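Local coordinates for protein DNA ligase (Aquifex aeolicus, PDB 3QWU) that probably joins nucleic acid ends as an ATP-dependent DNA or RNA ligase, and binds adenosine and calcium, at residues A[230-233]-A[234-237]; A[255-258]-A[259-263]; A[277-280]-A[281-285]. All blocks are in the same frame, centred on the assembly; numbering follows the deposited sequence. Where two conformers were deposited one is given.

Contact 1: A[230-233]-A[234-237]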
# COMPACT_ATOMS: atom_id res chain seq x y z
N TYR A 230 -14.97 -14.95 -6.65
CA TYR A 230 -14.22 -15.31 -5.48
C TYR A 230 -12.90 -15.94 -5.93
O TYR A 230 -12.90 -16.75 -6.88
CB TYR A 230 -15.05 -16.26 -4.62
CG TYR A 230 -14.35 -16.73 -3.41
CD1 TYR A 230 -13.63 -17.93 -3.41
CD2 TYR A 230 -14.39 -15.97 -2.23
CE1 TYR A 230 -12.96 -18.37 -2.24
CE2 TYR A 230 -13.74 -16.37 -1.07
CZ TYR A 230 -13.01 -17.57 -1.07
OH TYR A 230 -12.34 -17.93 0.10
N ILE A 231 -11.80 -15.53 -5.26
CA ILE A 231 -10.41 -15.87 -5.65
C ILE A 231 -9.80 -16.86 -4.62
O ILE A 231 -10.06 -16.79 -3.42
CB ILE A 231 -9.56 -14.58 -5.75
CG1 ILE A 231 -10.39 -13.49 -6.51
CG2 ILE A 231 -8.16 -14.78 -6.43
CD1 ILE A 231 -10.57 -13.54 -8.11
N THR A 232 -9.02 -17.80 -5.11
CA THR A 232 -8.32 -18.73 -4.23
C THR A 232 -7.17 -18.02 -3.51
O THR A 232 -6.67 -16.99 -3.97
CB THR A 232 -7.76 -19.91 -5.01
OG1 THR A 232 -6.83 -19.43 -6.02
CG2 THR A 232 -8.93 -20.73 -5.67
N SER A 233 -6.75 -18.57 -2.38
CA SER A 233 -5.69 -17.96 -1.64
C SER A 233 -4.42 -18.10 -2.43
O SER A 233 -3.63 -17.15 -2.46
CB SER A 233 -5.55 -18.57 -0.27
OG SER A 233 -5.50 -19.92 -0.41
N TYR A 234 -4.25 -19.25 -3.11
CA TYR A 234 -3.12 -19.42 -4.02
C TYR A 234 -2.98 -18.28 -5.03
O TYR A 234 -1.89 -17.71 -5.22
CB TYR A 234 -3.20 -20.74 -4.77
CG TYR A 234 -2.24 -20.86 -5.95
CD1 TYR A 234 -2.55 -20.27 -7.21
CD2 TYR A 234 -1.03 -21.56 -5.82
CE1 TYR A 234 -1.70 -20.39 -8.27
CE2 TYR A 234 -0.15 -21.68 -6.89
CZ TYR A 234 -0.49 -21.10 -8.10
OH TYR A 234 0.36 -21.23 -9.17
N ALA A 235 -4.07 -17.92 -5.69
CA ALA A 235 -3.98 -16.87 -6.69
C ALA A 235 -3.73 -15.54 -6.04
O ALA A 235 -3.06 -14.71 -6.60
CB ALA A 235 -5.24 -16.82 -7.52
N ASN A 236 -4.34 -15.29 -4.91
CA ASN A 236 -4.09 -14.06 -4.19
C ASN A 236 -2.62 -13.92 -3.81
O ASN A 236 -2.00 -12.91 -4.10
CB ASN A 236 -4.98 -13.96 -2.92
CG ASN A 236 -6.41 -13.59 -3.24
OD1 ASN A 236 -6.65 -12.65 -4.02
ND2 ASN A 236 -7.37 -14.27 -2.62
N LEU A 237 -2.05 -14.99 -3.24
CA LEU A 237 -0.64 -15.01 -2.96
C LEU A 237 0.24 -14.71 -4.22
O LEU A 237 1.11 -13.85 -4.18
CB LEU A 237 -0.26 -16.34 -2.34
CG LEU A 237 -0.74 -16.52 -0.92
CD1 LEU A 237 -0.62 -17.99 -0.50
CD2 LEU A 237 0.00 -15.57 0.02
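The side-chain amide of Asn-236 turns one face to the end of the strand, where Ile-231 CG2 and the carbonyl oxygen of Thr-232 both stand. The methyl is 3.6 Å from Asn-236 OD1, and the two side chains cross at about a right angle. Thr-232 O is 3.1 Å from Asn-236 ND2, but it hovers over the flat group and makes no hydrogen bond with that nitrogen. Its bond goes to the backbone instead: Asn-236 N reaches Thr-232 O over 3.0 Å. At the oxygen end of the amide, OD1 is taken by NH1 of Arg-261 from the following helix, which should fix the rotation of the group.

Ile-231 CG2 also rests on Ala-235 CB at 3.7 Å. Ala-235 in turn offers its backbone N to Thr-232 OG1, 3.2 Å away with an N-H...O angle of 156°. The hydroxyl can meet it because chi1 of 59° sets OG1 between the backbone N and the carbonyl carbon, which points it at the N-H of Ala-235. While OG1 accepts that bond, its single hydrogen lies among the carbonyl oxygens of Arg-213 and Glu-214, which must share it or compete for it. Asn-209 OD1 takes the neighbouring Tyr-234 N, and Leu-237 N closes the next turn on Ser-233 O at 2.8 Å.

Ala-235 carries this turn to about 4 Å, between nearest atoms, from the bound calcium ion, while the Ile-231 side chain comes about as close to that of Lys-80 in the adenosine pocket. What results is a threonine N-cap at a strand-to-helix junction, placed beside the nucleotide and metal site of a nucleotidyltransferase domain.

Contact 2: A[255-258]-A[259-263]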
# COMPACT_ATOMS: atom_id res chain seq x y z
N TYR A 255 -2.85 -3.24 -0.37
CA TYR A 255 -2.50 -3.89 0.90
C TYR A 255 -3.74 -4.34 1.57
O TYR A 255 -4.01 -5.55 1.66
CB TYR A 255 -1.67 -2.99 1.87
CG TYR A 255 -0.28 -2.85 1.38
CD1 TYR A 255 0.11 -1.70 0.71
CD2 TYR A 255 0.62 -3.92 1.48
CE1 TYR A 255 1.36 -1.60 0.17
CE2 TYR A 255 1.88 -3.82 0.97
CZ TYR A 255 2.25 -2.65 0.31
OH TYR A 255 3.49 -2.51 -0.24
N THR A 256 -4.48 -3.37 2.07
CA THR A 256 -5.71 -3.64 2.76
C THR A 256 -6.59 -4.73 2.02
O THR A 256 -7.32 -5.50 2.67
CB THR A 256 -6.47 -2.30 3.03
OG1 THR A 256 -7.87 -2.56 3.24
CG2 THR A 256 -6.29 -1.27 1.88
N ASN A 257 -6.47 -4.81 0.69
CA ASN A 257 -7.39 -5.58 -0.12
C ASN A 257 -6.97 -7.01 -0.33
O ASN A 257 -7.74 -7.90 -0.06
CB ASN A 257 -7.60 -4.90 -1.47
CG ASN A 257 -8.89 -5.28 -2.07
OD1 ASN A 257 -9.00 -6.30 -2.76
ND2 ASN A 257 -9.93 -4.48 -1.78
N ARG A 258 -5.76 -7.24 -0.83
CA ARG A 258 -5.34 -8.63 -1.05
C ARG A 258 -5.03 -9.40 0.25
O ARG A 258 -5.23 -10.61 0.33
CB ARG A 258 -4.23 -8.70 -2.09
CG ARG A 258 -4.80 -8.92 -3.53
CD ARG A 258 -3.81 -8.63 -4.61
NE ARG A 258 -4.47 -8.57 -5.92
CZ ARG A 258 -5.11 -7.51 -6.41
NH1 ARG A 258 -5.19 -6.36 -5.73
NH2 ARG A 258 -5.68 -7.61 -7.61
N ILE A 259 -4.62 -8.67 1.28
CA ILE A 259 -4.40 -9.24 2.59
C ILE A 259 -5.71 -9.59 3.27
O ILE A 259 -5.83 -10.67 3.84
CB ILE A 259 -3.57 -8.27 3.48
CG1 ILE A 259 -2.16 -8.16 2.89
CG2 ILE A 259 -3.52 -8.78 4.89
CD1 ILE A 259 -1.52 -6.81 3.08
N LEU A 260 -6.67 -8.66 3.25
CA LEU A 260 -8.01 -8.95 3.72
C LEU A 260 -8.61 -10.17 3.02
O LEU A 260 -9.41 -10.88 3.61
CB LEU A 260 -8.95 -7.74 3.60
CG LEU A 260 -8.89 -6.79 4.83
CD1 LEU A 260 -9.70 -5.50 4.68
CD2 LEU A 260 -9.35 -7.55 6.00
N ARG A 261 -8.30 -10.40 1.76
CA ARG A 261 -8.82 -11.61 1.11
C ARG A 261 -8.25 -12.86 1.79
O ARG A 261 -8.96 -13.79 2.07
CB ARG A 261 -8.46 -11.65 -0.35
CG ARG A 261 -9.30 -10.73 -1.20
CD ARG A 261 -8.63 -10.67 -2.64
NE ARG A 261 -8.83 -9.39 -3.33
CZ ARG A 261 -8.40 -9.15 -4.54
NH1 ARG A 261 -7.74 -10.08 -5.25
NH2 ARG A 261 -8.66 -7.99 -5.08
N LEU A 262 -6.96 -12.85 2.07
CA LEU A 262 -6.31 -13.97 2.73
C LEU A 262 -6.78 -14.06 4.18
O LEU A 262 -7.14 -15.12 4.64
CB LEU A 262 -4.79 -13.83 2.66
CG LEU A 262 -3.96 -14.96 3.30
CD1 LEU A 262 -4.03 -16.27 2.52
CD2 LEU A 262 -2.52 -14.51 3.44
N VAL A 263 -6.85 -12.93 4.87
CA VAL A 263 -7.26 -12.97 6.26
C VAL A 263 -8.69 -13.46 6.43
O VAL A 263 -8.94 -14.29 7.30
CB VAL A 263 -7.07 -11.62 6.98
CG1 VAL A 263 -7.53 -11.75 8.41
CG2 VAL A 263 -5.63 -11.23 6.98
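Arg-258 and Arg-261 run side by side and point the same way, their guanidinium groups partly overlapping with planes 47° apart. Arg-261 NH2 sits over the centre of the Arg-258 group, 3.8 Å from its CZ, while in the other direction Arg-258 CG lies over one face of the Arg-261 group, toward its rim, 3.6 Å from NH1. Both chains are extended from CG to NE, which brings the two charged ends alongside each other. Their like charges would tend to oppose one another, and Arg-59 brings a third positive charge near Arg-261 NH2. Arg-258 has other company in a cation-pi contact with Tyr-254 and a long, weak ion pair with the calcium ligand Asp-239.

The edge of the Arg-261 group is held from its own helix. Asn-257 OD1 sits there, somewhat out of the guanidinium plane, and receives NH2 at 2.9 Å in a bent bond and, more weakly, NE at 3.1 Å, so one oxygen bridges two donors. The amide stands nearly upright to the guanidinium, at 86°. Asn-257 has its CG anti to the backbone N (chi1 -155°), and this throws OD1 forward toward the next turn. Such a pairing, doubled by the backbone bond from Arg-261 N to Asn-257 O, is an i to i+4 side-chain bond along one flank of helix 254-269, in the C-terminal region of this Pab1020-type ligase.

A different flank is mostly apolar. Ile-259 CD1 approaches the Tyr-255 ring in its plane, at the edge, 3.9 Å from CD2. One step round, Leu-260 CD1 lies against the threonine hydroxyl, 3.8 Å from Thr-256 OG1. This flank faces the second subunit, where Tyr-255 meets its own counterpart ring and Leu-260 packs on Leu-358 of that subunit.

Contact 3: A[277-280]-A[281-285]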
# COMPACT_ATOMS: atom_id res chain seq x y z
N LEU A 277 -0.17 -20.18 5.86
CA LEU A 277 -0.34 -18.93 5.11
C LEU A 277 0.53 -17.80 5.69
O LEU A 277 0.88 -16.88 4.99
CB LEU A 277 -1.79 -18.49 5.05
CG LEU A 277 -2.73 -19.04 3.98
CD1 LEU A 277 -2.10 -19.01 2.58
CD2 LEU A 277 -3.19 -20.46 4.32
N TYR A 278 0.92 -17.88 6.94
CA TYR A 278 1.85 -16.90 7.44
C TYR A 278 3.12 -16.87 6.60
O TYR A 278 3.47 -15.84 5.99
CB TYR A 278 2.19 -17.21 8.89
CG TYR A 278 1.06 -17.00 9.84
CD1 TYR A 278 0.44 -15.77 9.96
CD2 TYR A 278 0.61 -18.03 10.64
CE1 TYR A 278 -0.62 -15.57 10.86
CE2 TYR A 278 -0.46 -17.84 11.55
CZ TYR A 278 -1.05 -16.61 11.66
OH TYR A 278 -2.09 -16.44 12.53
N GLU A 279 3.82 -18.01 6.55
CA GLU A 279 5.06 -18.08 5.81
C GLU A 279 4.81 -17.77 4.34
O GLU A 279 5.57 -17.04 3.71
CB GLU A 279 5.76 -19.45 5.96
CG GLU A 279 7.26 -19.40 5.54
CD GLU A 279 7.90 -20.77 5.27
OE1 GLU A 279 7.72 -21.70 6.10
OE2 GLU A 279 8.61 -20.90 4.24
N GLU A 280 3.74 -18.31 3.80
CA GLU A 280 3.45 -18.06 2.40
C GLU A 280 3.21 -16.58 2.13
O GLU A 280 3.78 -16.02 1.16
CB GLU A 280 2.31 -18.97 1.93
CG GLU A 280 2.75 -20.43 1.73
CD GLU A 280 1.61 -21.48 1.92
OE1 GLU A 280 0.45 -21.13 1.62
OE2 GLU A 280 1.87 -22.66 2.37
N LEU A 281 2.45 -15.89 2.98
CA LEU A 281 2.27 -14.44 2.74
C LEU A 281 3.64 -13.67 2.76
O LEU A 281 3.88 -12.82 1.93
CB LEU A 281 1.17 -13.82 3.64
CG LEU A 281 1.05 -12.28 3.49
CD1 LEU A 281 0.69 -11.81 2.07
CD2 LEU A 281 0.09 -11.68 4.54
N GLY A 282 4.52 -14.00 3.71
CA GLY A 282 5.86 -13.46 3.82
C GLY A 282 6.70 -13.71 2.57
O GLY A 282 7.37 -12.82 2.05
N ARG A 283 6.65 -14.95 2.09
CA ARG A 283 7.35 -15.31 0.84
C ARG A 283 6.83 -14.61 -0.33
O ARG A 283 7.56 -14.25 -1.20
CB ARG A 283 7.27 -16.82 0.60
CG ARG A 283 8.23 -17.56 1.48
CD ARG A 283 8.25 -19.04 1.16
NE ARG A 283 9.32 -19.68 1.93
CZ ARG A 283 10.62 -19.60 1.63
NH1 ARG A 283 11.07 -18.92 0.55
NH2 ARG A 283 11.49 -20.22 2.44
N ALA A 284 5.54 -14.43 -0.42
CA ALA A 284 5.02 -13.71 -1.52
C ALA A 284 5.67 -12.31 -1.59
O ALA A 284 6.14 -11.95 -2.64
CB ALA A 284 3.54 -13.64 -1.42
N PHE A 285 5.73 -11.55 -0.50
CA PHE A 285 6.35 -10.23 -0.56
C PHE A 285 7.86 -10.33 -0.65
O PHE A 285 8.50 -9.65 -1.44
CB PHE A 285 6.06 -9.41 0.67
CG PHE A 285 4.65 -8.86 0.73
CD1 PHE A 285 4.27 -7.79 -0.08
CD2 PHE A 285 3.76 -9.34 1.63
CE1 PHE A 285 3.01 -7.27 -0.00
CE2 PHE A 285 2.48 -8.83 1.66
CZ PHE A 285 2.14 -7.77 0.86
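Leu-277 meets the next turn through its backbone: its carbonyl oxygen takes Leu-281 N at 2.7 Å, and Leu-281 CB comes to 3.4 Å from the same oxygen. The leucine side chains of this face turn to the interior, where Leu-277 packs on Leu-237 and Leu-281 on Ile-240, both of helix 233-242. At Tyr-278 the carbonyl receives Gly-282 N at 3.1 Å. The Tyr-278 ring itself reaches across to the second subunit, forming a cation-pi contact with Arg-283 there.

Glu-279 carries the main side-chain interaction. Its CG is anti to the backbone N (chi1 -163°) and the chain stays extended beyond CG, so the carboxylate runs beside Arg-283, both side chains pointing the same way. OE2 accepts Arg-283 NE over 2.7 Å in a nearly straight salt bridge, 171° at the hydrogen. The oxygen uses its anti lone pair, the one facing away from OE1, and lies in the guanidinium plane at the edge, although the carboxylate is turned 54° against that plane. NH2 stands farther off, 3.5 Å from OE2, so the pair is single-pronged through NE. The backbones of the same two residues are joined as well, Arg-283 N to Glu-279 O.

Glu-280 takes Ala-284 N on its carbonyl oxygen at 2.8 Å. Its own carboxylate turns back toward His-276, to which OE2 makes a weak hydrogen bond.

Arg-283 NH1 forms a second salt bridge, with Asp-287 one turn on, and acidic partners thus come both four residues before and four after. It is a classic glutamate-to-arginine i to i+4 ion pair along a helix, here on helix 276-299 where it meets its mate in the dimer.

In the fold
None of the three contacts closes a long loop: each joins neighbouring residues, and along the chain they follow in series without nesting or crossing. Contact 1 comes where strand 227-231 of the mixed five-stranded sheet passes into helix 233-242. Contact 2 is one stretch of helix 254-269, and contact 3 one of helix 276-299. In space the three helices gather, the centres of the contacts lying 10 to 13 Å apart. Leu-237 leans on Leu-281, and Leu-262, in the conformer given, fills in between Ser-233 and the pair Leu-277 and Leu-281. Contacts 2 and 3 also face the second subunit, so the cluster connects the nucleotide- and metal-binding domain to the dimer interface.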